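Local coordinates for quinone oxidoreductase (Thermus thermophilus, PDB 1IZ0), which binds NADPH and probably catalyses the NADPH-dependent reduction of quinones, at residues V5-L13 and H42-L50; A142-G150 and F260-P271. All coordinates share one frame; numbering follows the deposited sequence.

Interaction 1: residues V5-L13 and H42-L50; sequences VLKRLGGPL and HLMRLGAYL
The hairpin turn that joins strands 2-6 and 13-17 meets the C-terminal end of helix 39-46, and R45 and L9 carry most of the contact. R8 to G11 form a type II beta turn, and G10 N, in its third position, donates to R45 O (2.7 Å, N-H...O 149°). L9 lies over the same carbonyl: its CA makes a CH...O contact with R45 O, and its CG rests 3.7 Å from G47 N. G47, with positive phi, is the C-prime residue of a Schellman motif; a side chain on it would collide with L9 CD2, so glycine suits both the helix end and the contact. G10 also has positive phi, as the third residue of a type II turn commonly does, and its bare CA meets L46 CD2 at 3.9 Å.

The R45 side chain bends at chi3 (60°) and reaches back to the hairpin. NH2 donates to G11 O at 3.0 Å, the oxygen lying in the guanidinium plane at its edge, while NE reaches the same oxygen through a water that accepts from NE and donates to G11 O. L13 CG lies over one face, toward the rim, 3.4 Å from NH1, and L6 CD2 approaches NE obliquely. A long arginine fits here because its flat head offers N-H groups at the rim and a face to leucine. E283 of helix 282-288 forms a salt bridge with R45 NH1, and F286 a cation-pi contact with R45. L13 N is hydrogen-bonded to E283 and its side chain touches A282 and F286, placing hairpin and helix 39-46 together against helix 282-288.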
loop_
_atom_site.group_PDB
_atom_site.type_symbol
_atom_site.label_atom_id
_atom_site.label_comp_id
_atom_site.label_asym_id
_atom_site.label_seq_id
_atom_site.Cartn_x
_atom_site.Cartn_y
_atom_site.Cartn_z
ATOM N N VAL A 5 -13.061 -15.350 -10.507
ATOM C CA VAL A 5 -12.988 -14.641 -11.770
ATOM C C VAL A 5 -14.055 -13.568 -11.850
ATOM O O VAL A 5 -15.193 -13.774 -11.428
ATOM C CB VAL A 5 -13.165 -15.610 -12.956
ATOM C CG1 VAL A 5 -13.027 -14.854 -14.273
ATOM C CG2 VAL A 5 -12.123 -16.714 -12.875
ATOM N N LEU A 6 -13.668 -12.418 -12.385
ATOM C CA LEU A 6 -14.576 -11.292 -12.556
ATOM C C LEU A 6 -14.864 -11.249 -14.056
ATOM O O LEU A 6 -13.983 -10.934 -14.854
ATOM C CB LEU A 6 -13.885 -10.007 -12.081
ATOM C CG LEU A 6 -14.621 -8.667 -11.897
ATOM C CD1 LEU A 6 -14.603 -7.891 -13.181
ATOM C CD2 LEU A 6 -16.034 -8.895 -11.396
ATOM N N LYS A 7 -16.089 -11.594 -14.441
ATOM C CA LYS A 7 -16.464 -11.606 -15.853
ATOM C C LYS A 7 -16.984 -10.274 -16.381
ATOM O O LYS A 7 -17.004 -10.044 -17.590
ATOM C CB LYS A 7 -17.487 -12.718 -16.104
ATOM C CG LYS A 7 -16.883 -14.107 -15.923
ATOM C CD LYS A 7 -17.896 -15.220 -16.118
ATOM C CE LYS A 7 -17.226 -16.581 -15.963
ATOM N NZ LYS A 7 -18.208 -17.697 -16.064
ATOM N N ARG A 8 -17.400 -9.391 -15.482
ATOM C CA ARG A 8 -17.902 -8.087 -15.901
ATOM C C ARG A 8 -17.528 -7.004 -14.897
ATOM O O ARG A 8 -17.647 -7.196 -13.684
ATOM C CB ARG A 8 -19.433 -8.108 -16.054
ATOM C CG ARG A 8 -19.989 -9.107 -17.072
ATOM C CD ARG A 8 -21.500 -8.934 -17.231
ATOM N NE ARG A 8 -22.179 -9.027 -15.942
ATOM C CZ ARG A 8 -22.390 -10.167 -15.289
ATOM N NH1 ARG A 8 -21.984 -11.318 -15.813
ATOM N NH2 ARG A 8 -22.984 -10.152 -14.104
ATOM N N LEU A 9 -17.069 -5.866 -15.406
ATOM C CA LEU A 9 -16.720 -4.751 -14.543
ATOM C C LEU A 9 -17.988 -4.368 -13.787
ATOM O O LEU A 9 -19.074 -4.320 -14.367
ATOM C CB LEU A 9 -16.228 -3.572 -15.390
ATOM C CG LEU A 9 -14.713 -3.366 -15.549
ATOM C CD1 LEU A 9 -13.968 -4.671 -15.474
ATOM C CD2 LEU A 9 -14.443 -2.655 -16.865
ATOM N N GLY A 10 -17.855 -4.116 -12.492
ATOM C CA GLY A 10 -19.017 -3.749 -11.703
ATOM C C GLY A 10 -19.900 -4.946 -11.401
ATOM O O GLY A 10 -20.934 -4.809 -10.749
ATOM N N GLY A 11 -19.492 -6.120 -11.875
ATOM C CA GLY A 11 -20.264 -7.327 -11.639
ATOM C C GLY A 11 -19.758 -8.114 -10.436
ATOM O O GLY A 11 -18.831 -7.674 -9.743
ATOM N N PRO A 12 -20.335 -9.297 -10.166
ATOM C CA PRO A 12 -19.918 -10.122 -9.029
ATOM C C PRO A 12 -18.756 -11.039 -9.380
ATOM O O PRO A 12 -18.441 -11.232 -10.549
ATOM C CB PRO A 12 -21.185 -10.908 -8.713
ATOM C CG PRO A 12 -21.670 -11.245 -10.098
ATOM C CD PRO A 12 -21.463 -9.933 -10.882
ATOM N N LEU A 13 -18.126 -11.607 -8.361
ATOM C CA LEU A 13 -17.013 -12.532 -8.563
ATOM C C LEU A 13 -17.607 -13.925 -8.687
ATOM O O LEU A 13 -18.709 -14.168 -8.199
ATOM C CB LEU A 13 -16.075 -12.509 -7.352
ATOM C CG LEU A 13 -15.317 -11.212 -7.058
ATOM C CD1 LEU A 13 -14.606 -11.342 -5.720
ATOM C CD2 LEU A 13 -14.321 -10.934 -8.172
ATOM N N HIS A 42 -10.205 -2.867 -5.900
ATOM C CA HIS A 42 -11.604 -2.474 -5.961
ATOM C C HIS A 42 -11.865 -1.596 -7.181
ATOM O O HIS A 42 -12.871 -1.767 -7.863
ATOM C CB HIS A 42 -12.011 -1.727 -4.690
ATOM C CG HIS A 42 -13.347 -1.058 -4.789
ATOM N ND1 HIS A 42 -13.491 0.276 -5.116
ATOM C CD2 HIS A 42 -14.602 -1.541 -4.622
ATOM C CE1 HIS A 42 -14.776 0.584 -5.141
ATOM N NE2 HIS A 42 -15.471 -0.501 -4.847
ATOM N N LEU A 43 -10.953 -0.668 -7.462
ATOM C CA LEU A 43 -11.113 0.224 -8.608
ATOM C C LEU A 43 -10.997 -0.519 -9.931
ATOM O O LEU A 43 -11.643 -0.161 -10.915
ATOM C CB LEU A 43 -10.071 1.348 -8.566
ATOM C CG LEU A 43 -10.233 2.342 -7.414
ATOM C CD1 LEU A 43 -9.161 3.418 -7.505
ATOM C CD2 LEU A 43 -11.625 2.968 -7.475
HETATM N N MSE A 44 -10.170 -1.554 -9.956
HETATM C CA MSE A 44 -9.982 -2.326 -11.173
HETATM C C MSE A 44 -11.220 -3.130 -11.542
HETATM O O MSE A 44 -11.441 -3.422 -12.713
HETATM C CB MSE A 44 -8.771 -3.247 -11.030
HETATM C CG MSE A 44 -7.589 -2.790 -11.857
HETATM SE SE MSE A 44 -5.939 -3.646 -11.341
HETATM C CE MSE A 44 -6.412 -5.484 -11.763
ATOM N N ARG A 45 -12.019 -3.497 -10.542
ATOM C CA ARG A 45 -13.250 -4.248 -10.791
ATOM C C ARG A 45 -14.284 -3.332 -11.425
ATOM O O ARG A 45 -15.223 -3.791 -12.078
ATOM C CB ARG A 45 -13.836 -4.794 -9.486
ATOM C CG ARG A 45 -13.122 -5.984 -8.931
ATOM C CD ARG A 45 -13.793 -6.469 -7.656
ATOM N NE ARG A 45 -15.187 -6.866 -7.860
ATOM C CZ ARG A 45 -15.873 -7.601 -6.991
ATOM N NH1 ARG A 45 -15.285 -8.006 -5.876
ATOM N NH2 ARG A 45 -17.140 -7.928 -7.230
ATOM N N LEU A 46 -14.115 -2.031 -11.213
ATOM C CA LEU A 46 -15.042 -1.044 -11.753
ATOM C C LEU A 46 -14.502 -0.399 -13.019
ATOM O O LEU A 46 -15.191 0.392 -13.661
ATOM C CB LEU A 46 -15.318 0.046 -10.714
ATOM C CG LEU A 46 -15.740 -0.408 -9.316
ATOM C CD1 LEU A 46 -16.051 0.818 -8.469
ATOM C CD2 LEU A 46 -16.955 -1.316 -9.404
ATOM N N GLY A 47 -13.269 -0.744 -13.380
ATOM C CA GLY A 47 -12.660 -0.171 -14.564
ATOM C C GLY A 47 -12.327 1.288 -14.319
ATOM O O GLY A 47 -12.266 2.093 -15.253
ATOM N N ALA A 48 -12.097 1.627 -13.053
ATOM C CA ALA A 48 -11.783 3.000 -12.669
ATOM C C ALA A 48 -10.345 3.185 -12.185
ATOM O O ALA A 48 -10.052 4.150 -11.484
ATOM C CB ALA A 48 -12.750 3.461 -11.589
ATOM N N TYR A 49 -9.448 2.277 -12.557
ATOM C CA TYR A 49 -8.057 2.383 -12.123
ATOM C C TYR A 49 -7.108 2.799 -13.252
ATOM O O TYR A 49 -7.449 2.702 -14.432
ATOM C CB TYR A 49 -7.597 1.049 -11.525
ATOM C CG TYR A 49 -6.278 1.125 -10.788
ATOM C CD1 TYR A 49 -5.228 0.263 -11.108
ATOM C CD2 TYR A 49 -6.073 2.064 -9.770
ATOM C CE1 TYR A 49 -4.006 0.335 -10.438
ATOM C CE2 TYR A 49 -4.849 2.141 -9.092
ATOM C CZ TYR A 49 -3.824 1.273 -9.435
ATOM O OH TYR A 49 -2.613 1.342 -8.784
ATOM N N LEU A 50 -5.918 3.265 -12.885
ATOM C CA LEU A 50 -4.927 3.682 -13.873
ATOM C C LEU A 50 -4.700 2.574 -14.900
ATOM O O LEU A 50 -4.646 2.847 -16.098
ATOM C CB LEU A 50 -3.607 4.053 -13.188
ATOM C CG LEU A 50 -3.618 5.300 -12.295
ATOM C CD1 LEU A 50 -4.090 6.497 -13.108
ATOM C CD2 LEU A 50 -4.529 5.086 -11.099
HETATM O O HOH W 1 -17.175 -5.579 -9.561
#

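Interaction 2: residues A142-G150 and F260-P271; sequences AVQVARAMG and FLLPRLGRELRP
Q144 reaches from helix 137-148 to the loop after helix 251-261, where its amide pairs with the backbone of R270. Its CB packs on L269 CD2 at 3.8 Å. From there CG stands anti to the carbonyl carbon (chi1 -66°) and the chain runs out extended, carrying CD to the backbone of R270. OE1 accepts from R270 N at 2.7 Å along a nearly straight bond (169°), in its carbonyl plane and on a lone pair. NE2 donates to R270 O at 2.9 Å; that oxygen lies in the amide plane of Q144, although NE2 stands well above the carbonyl plane of R270. Two bonds therefore fix how the amide is turned, and glutamine suits the site because one planar group supplies both an acceptor and a donor. A leucine in its place would probably leave R270 N and R270 O without these partners, so that this part of the loop is held to the helix less firmly.

One turn on, A148 presents only a methyl, small enough for F260 and R264 to approach: its CB lies 3.9 Å from R264 NE. M149 CG meets F260 CZ at 3.8 Å, with A148 O at the edge of the ring. R264, extended from CG to NE, brings NH1 above one face of that ring, toward its rim, and NH1 donates to F260 O (2.8 Å). The charged end of R270 turns elsewhere, to a salt bridge with E103. V145 CG2 packs against L261 CD2, and both side chains also touch helix 108-120. Such a two-bond pairing of a glutamine amide with the peptide N-H and C=O of one residue ties helix 137-148 of the Rossmann-like nucleotide-binding domain to the chain that leaves helix 251-261.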
loop_
_atom_site.group_PDB
_atom_site.type_symbol
_atom_site.label_atom_id
_atom_site.label_comp_id
_atom_site.label_asym_id
_atom_site.label_seq_id
_atom_site.Cartn_x
_atom_site.Cartn_y
_atom_site.Cartn_z
ATOM N N ALA A 142 3.401 3.540 6.296
ATOM C CA ALA A 142 4.046 4.842 6.145
ATOM C C ALA A 142 4.684 5.329 7.434
ATOM O O ALA A 142 5.812 5.831 7.426
ATOM C CB ALA A 142 3.043 5.873 5.640
ATOM N N VAL A 143 3.964 5.186 8.542
ATOM C CA VAL A 143 4.485 5.628 9.830
ATOM C C VAL A 143 5.768 4.883 10.174
ATOM O O VAL A 143 6.762 5.492 10.580
ATOM C CB VAL A 143 3.452 5.416 10.963
ATOM C CG1 VAL A 143 4.068 5.791 12.312
ATOM C CG2 VAL A 143 2.215 6.274 10.703
ATOM N N GLN A 144 5.750 3.566 10.005
ATOM C CA GLN A 144 6.920 2.753 10.312
ATOM C C GLN A 144 8.104 3.086 9.413
ATOM O O GLN A 144 9.236 3.192 9.883
ATOM C CB GLN A 144 6.586 1.266 10.172
ATOM C CG GLN A 144 5.577 0.754 11.191
ATOM C CD GLN A 144 5.344 -0.736 11.066
ATOM O OE1 GLN A 144 6.237 -1.534 11.331
ATOM N NE2 GLN A 144 4.142 -1.120 10.652
ATOM N N VAL A 145 7.848 3.239 8.115
ATOM C CA VAL A 145 8.920 3.545 7.179
ATOM C C VAL A 145 9.501 4.932 7.442
ATOM O O VAL A 145 10.720 5.105 7.467
ATOM C CB VAL A 145 8.423 3.453 5.729
ATOM C CG1 VAL A 145 9.535 3.853 4.770
ATOM C CG2 VAL A 145 7.957 2.033 5.442
ATOM N N ALA A 146 8.630 5.915 7.652
ATOM C CA ALA A 146 9.077 7.269 7.929
ATOM C C ALA A 146 9.940 7.263 9.183
ATOM O O ALA A 146 10.969 7.938 9.240
ATOM C CB ALA A 146 7.879 8.190 8.121
ATOM N N ARG A 147 9.525 6.500 10.191
ATOM C CA ARG A 147 10.287 6.414 11.439
ATOM C C ARG A 147 11.684 5.855 11.188
ATOM O O ARG A 147 12.674 6.396 11.684
ATOM C CB ARG A 147 9.566 5.520 12.450
ATOM C CG ARG A 147 8.391 6.176 13.149
ATOM C CD ARG A 147 8.851 6.893 14.406
ATOM N NE ARG A 147 9.768 7.991 14.115
ATOM C CZ ARG A 147 10.589 8.526 15.013
ATOM N NH1 ARG A 147 10.610 8.059 16.256
ATOM N NH2 ARG A 147 11.391 9.528 14.667
ATOM N N ALA A 148 11.755 4.767 10.422
ATOM C CA ALA A 148 13.030 4.131 10.101
ATOM C C ALA A 148 13.927 5.068 9.300
ATOM O O ALA A 148 15.149 4.904 9.278
ATOM C CB ALA A 148 12.792 2.860 9.307
HETATM N N MSE A 149 13.318 6.041 8.628
HETATM C CA MSE A 149 14.080 6.989 7.829
HETATM C C MSE A 149 14.462 8.177 8.695
HETATM O O MSE A 149 15.087 9.127 8.227
HETATM C CB MSE A 149 13.264 7.434 6.613
HETATM C CG MSE A 149 13.012 6.309 5.612
HETATM SE SE MSE A 149 11.991 6.850 4.052
HETATM C CE MSE A 149 13.376 7.899 3.179
ATOM N N GLY A 150 14.087 8.107 9.972
ATOM C CA GLY A 150 14.406 9.171 10.910
ATOM C C GLY A 150 13.514 10.394 10.825
ATOM O O GLY A 150 13.897 11.480 11.268
ATOM N N PHE A 260 16.759 -1.457 1.599
ATOM C CA PHE A 260 16.462 -0.734 2.827
ATOM C C PHE A 260 15.341 -1.386 3.620
ATOM O O PHE A 260 15.403 -1.461 4.844
ATOM C CB PHE A 260 16.094 0.711 2.497
ATOM C CG PHE A 260 15.664 1.517 3.688
ATOM C CD1 PHE A 260 14.349 1.483 4.131
ATOM C CD2 PHE A 260 16.577 2.313 4.367
ATOM C CE1 PHE A 260 13.945 2.228 5.230
ATOM C CE2 PHE A 260 16.181 3.062 5.469
ATOM C CZ PHE A 260 14.858 3.019 5.900
ATOM N N LEU A 261 14.323 -1.864 2.914
ATOM C CA LEU A 261 13.167 -2.488 3.545
ATOM C C LEU A 261 13.355 -3.932 4.037
ATOM O O LEU A 261 12.989 -4.252 5.170
ATOM C CB LEU A 261 11.980 -2.435 2.580
ATOM C CG LEU A 261 11.477 -1.040 2.187
ATOM C CD1 LEU A 261 10.465 -1.163 1.052
ATOM C CD2 LEU A 261 10.856 -0.349 3.388
ATOM N N LEU A 262 13.916 -4.800 3.196
ATOM C CA LEU A 262 14.104 -6.203 3.567
ATOM C C LEU A 262 14.873 -6.473 4.860
ATOM O O LEU A 262 14.428 -7.261 5.695
ATOM C CB LEU A 262 14.761 -6.971 2.422
ATOM C CG LEU A 262 13.887 -7.143 1.183
ATOM C CD1 LEU A 262 14.592 -8.073 0.201
ATOM C CD2 LEU A 262 12.535 -7.711 1.587
ATOM N N PRO A 263 16.038 -5.840 5.045
ATOM C CA PRO A 263 16.751 -6.117 6.298
ATOM C C PRO A 263 15.936 -5.703 7.522
ATOM O O PRO A 263 16.258 -6.081 8.646
ATOM C CB PRO A 263 18.036 -5.289 6.163
ATOM C CG PRO A 263 18.264 -5.264 4.662
ATOM C CD PRO A 263 16.861 -5.025 4.132
ATOM N N ARG A 264 14.883 -4.922 7.308
ATOM C CA ARG A 264 14.064 -4.461 8.421
ATOM C C ARG A 264 12.737 -5.206 8.575
ATOM O O ARG A 264 12.057 -5.067 9.591
ATOM C CB ARG A 264 13.783 -2.966 8.266
ATOM C CG ARG A 264 15.011 -2.081 8.319
ATOM C CD ARG A 264 14.611 -0.624 8.126
ATOM N NE ARG A 264 15.675 0.294 8.522
ATOM C CZ ARG A 264 16.795 0.490 7.834
ATOM N NH1 ARG A 264 17.015 -0.165 6.694
ATOM N NH2 ARG A 264 17.701 1.340 8.298
ATOM N N LEU A 265 12.374 -5.992 7.567
ATOM C CA LEU A 265 11.119 -6.731 7.582
ATOM C C LEU A 265 11.118 -7.799 8.662
ATOM O O LEU A 265 11.972 -8.689 8.674
ATOM C CB LEU A 265 10.887 -7.402 6.230
ATOM C CG LEU A 265 9.474 -7.437 5.637
ATOM C CD1 LEU A 265 9.415 -8.575 4.618
ATOM C CD2 LEU A 265 8.422 -7.630 6.712
ATOM N N GLY A 266 10.135 -7.718 9.550
ATOM C CA GLY A 266 10.034 -8.689 10.619
ATOM C C GLY A 266 10.732 -8.190 11.860
ATOM O O GLY A 266 10.670 -8.826 12.912
ATOM N N ARG A 267 11.397 -7.046 11.737
ATOM C CA ARG A 267 12.119 -6.459 12.856
ATOM C C ARG A 267 11.522 -5.091 13.166
ATOM O O ARG A 267 10.506 -5.010 13.855
ATOM C CB ARG A 267 13.617 -6.376 12.523
ATOM C CG ARG A 267 14.301 -7.756 12.522
ATOM C CD ARG A 267 15.751 -7.720 12.016
ATOM N NE ARG A 267 16.604 -6.871 12.844
ATOM C CZ ARG A 267 16.934 -7.135 14.105
ATOM N NH1 ARG A 267 16.489 -8.233 14.701
ATOM N NH2 ARG A 267 17.702 -6.293 14.778
ATOM N N GLU A 268 12.113 -4.008 12.681
ATOM C CA GLU A 268 11.487 -2.729 12.978
ATOM C C GLU A 268 10.278 -2.486 12.068
ATOM O O GLU A 268 9.417 -1.668 12.376
ATOM C CB GLU A 268 12.486 -1.562 12.893
ATOM C CG GLU A 268 13.557 -1.674 11.845
ATOM C CD GLU A 268 14.748 -2.487 12.313
ATOM O OE1 GLU A 268 14.940 -3.605 11.787
ATOM O OE2 GLU A 268 15.487 -2.004 13.205
ATOM N N LEU A 269 10.200 -3.205 10.955
ATOM C CA LEU A 269 9.062 -3.043 10.058
ATOM C C LEU A 269 8.141 -4.250 10.186
ATOM O O LEU A 269 8.490 -5.361 9.769
ATOM C CB LEU A 269 9.526 -2.884 8.608
ATOM C CG LEU A 269 10.414 -1.662 8.346
ATOM C CD1 LEU A 269 10.727 -1.549 6.857
ATOM C CD2 LEU A 269 9.708 -0.399 8.836
ATOM N N ARG A 270 6.968 -4.028 10.773
ATOM C CA ARG A 270 6.004 -5.102 10.963
ATOM C C ARG A 270 4.661 -4.743 10.335
ATOM O O ARG A 270 3.862 -4.008 10.928
ATOM C CB ARG A 270 5.809 -5.388 12.463
ATOM C CG ARG A 270 7.084 -5.768 13.239
ATOM C CD ARG A 270 7.714 -7.050 12.696
ATOM N NE ARG A 270 6.810 -8.198 12.761
ATOM C CZ ARG A 270 6.585 -8.930 13.853
ATOM N NH1 ARG A 270 7.204 -8.647 14.996
ATOM N NH2 ARG A 270 5.731 -9.948 13.803
ATOM N N PRO A 271 4.394 -5.255 9.125
ATOM C CA PRO A 271 3.137 -4.991 8.417
ATOM C C PRO A 271 1.946 -5.296 9.326
ATOM O O PRO A 271 1.929 -6.327 10.006
ATOM C CB PRO A 271 3.198 -5.951 7.233
ATOM C CG PRO A 271 4.681 -6.082 6.981
ATOM C CD PRO A 271 5.236 -6.202 8.372
#

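The two contacts follow one another along the chain, with the middle of the molecule between them, their centres 32 Å apart and their nearest atoms about 16 Å apart. Interaction 1 joins the N-terminal hairpin to helix 39-46, interaction 2 helix 137-148, which follows strand 128-131 of the six-stranded parallel sheet, to the chain leaving helix 251-261. That chain continues into strand 273-278, which pairs with 297-301 in the mixed sheet, and then into helix 282-288, which receives interaction 1. The contacts thus join separate parts of the fold, each close to a residue seen to bind NADPH in another structure of this protein, though none is bound here: side chains are about 7 Å apart for L46 and F39, about 8 Å for P271 and A137.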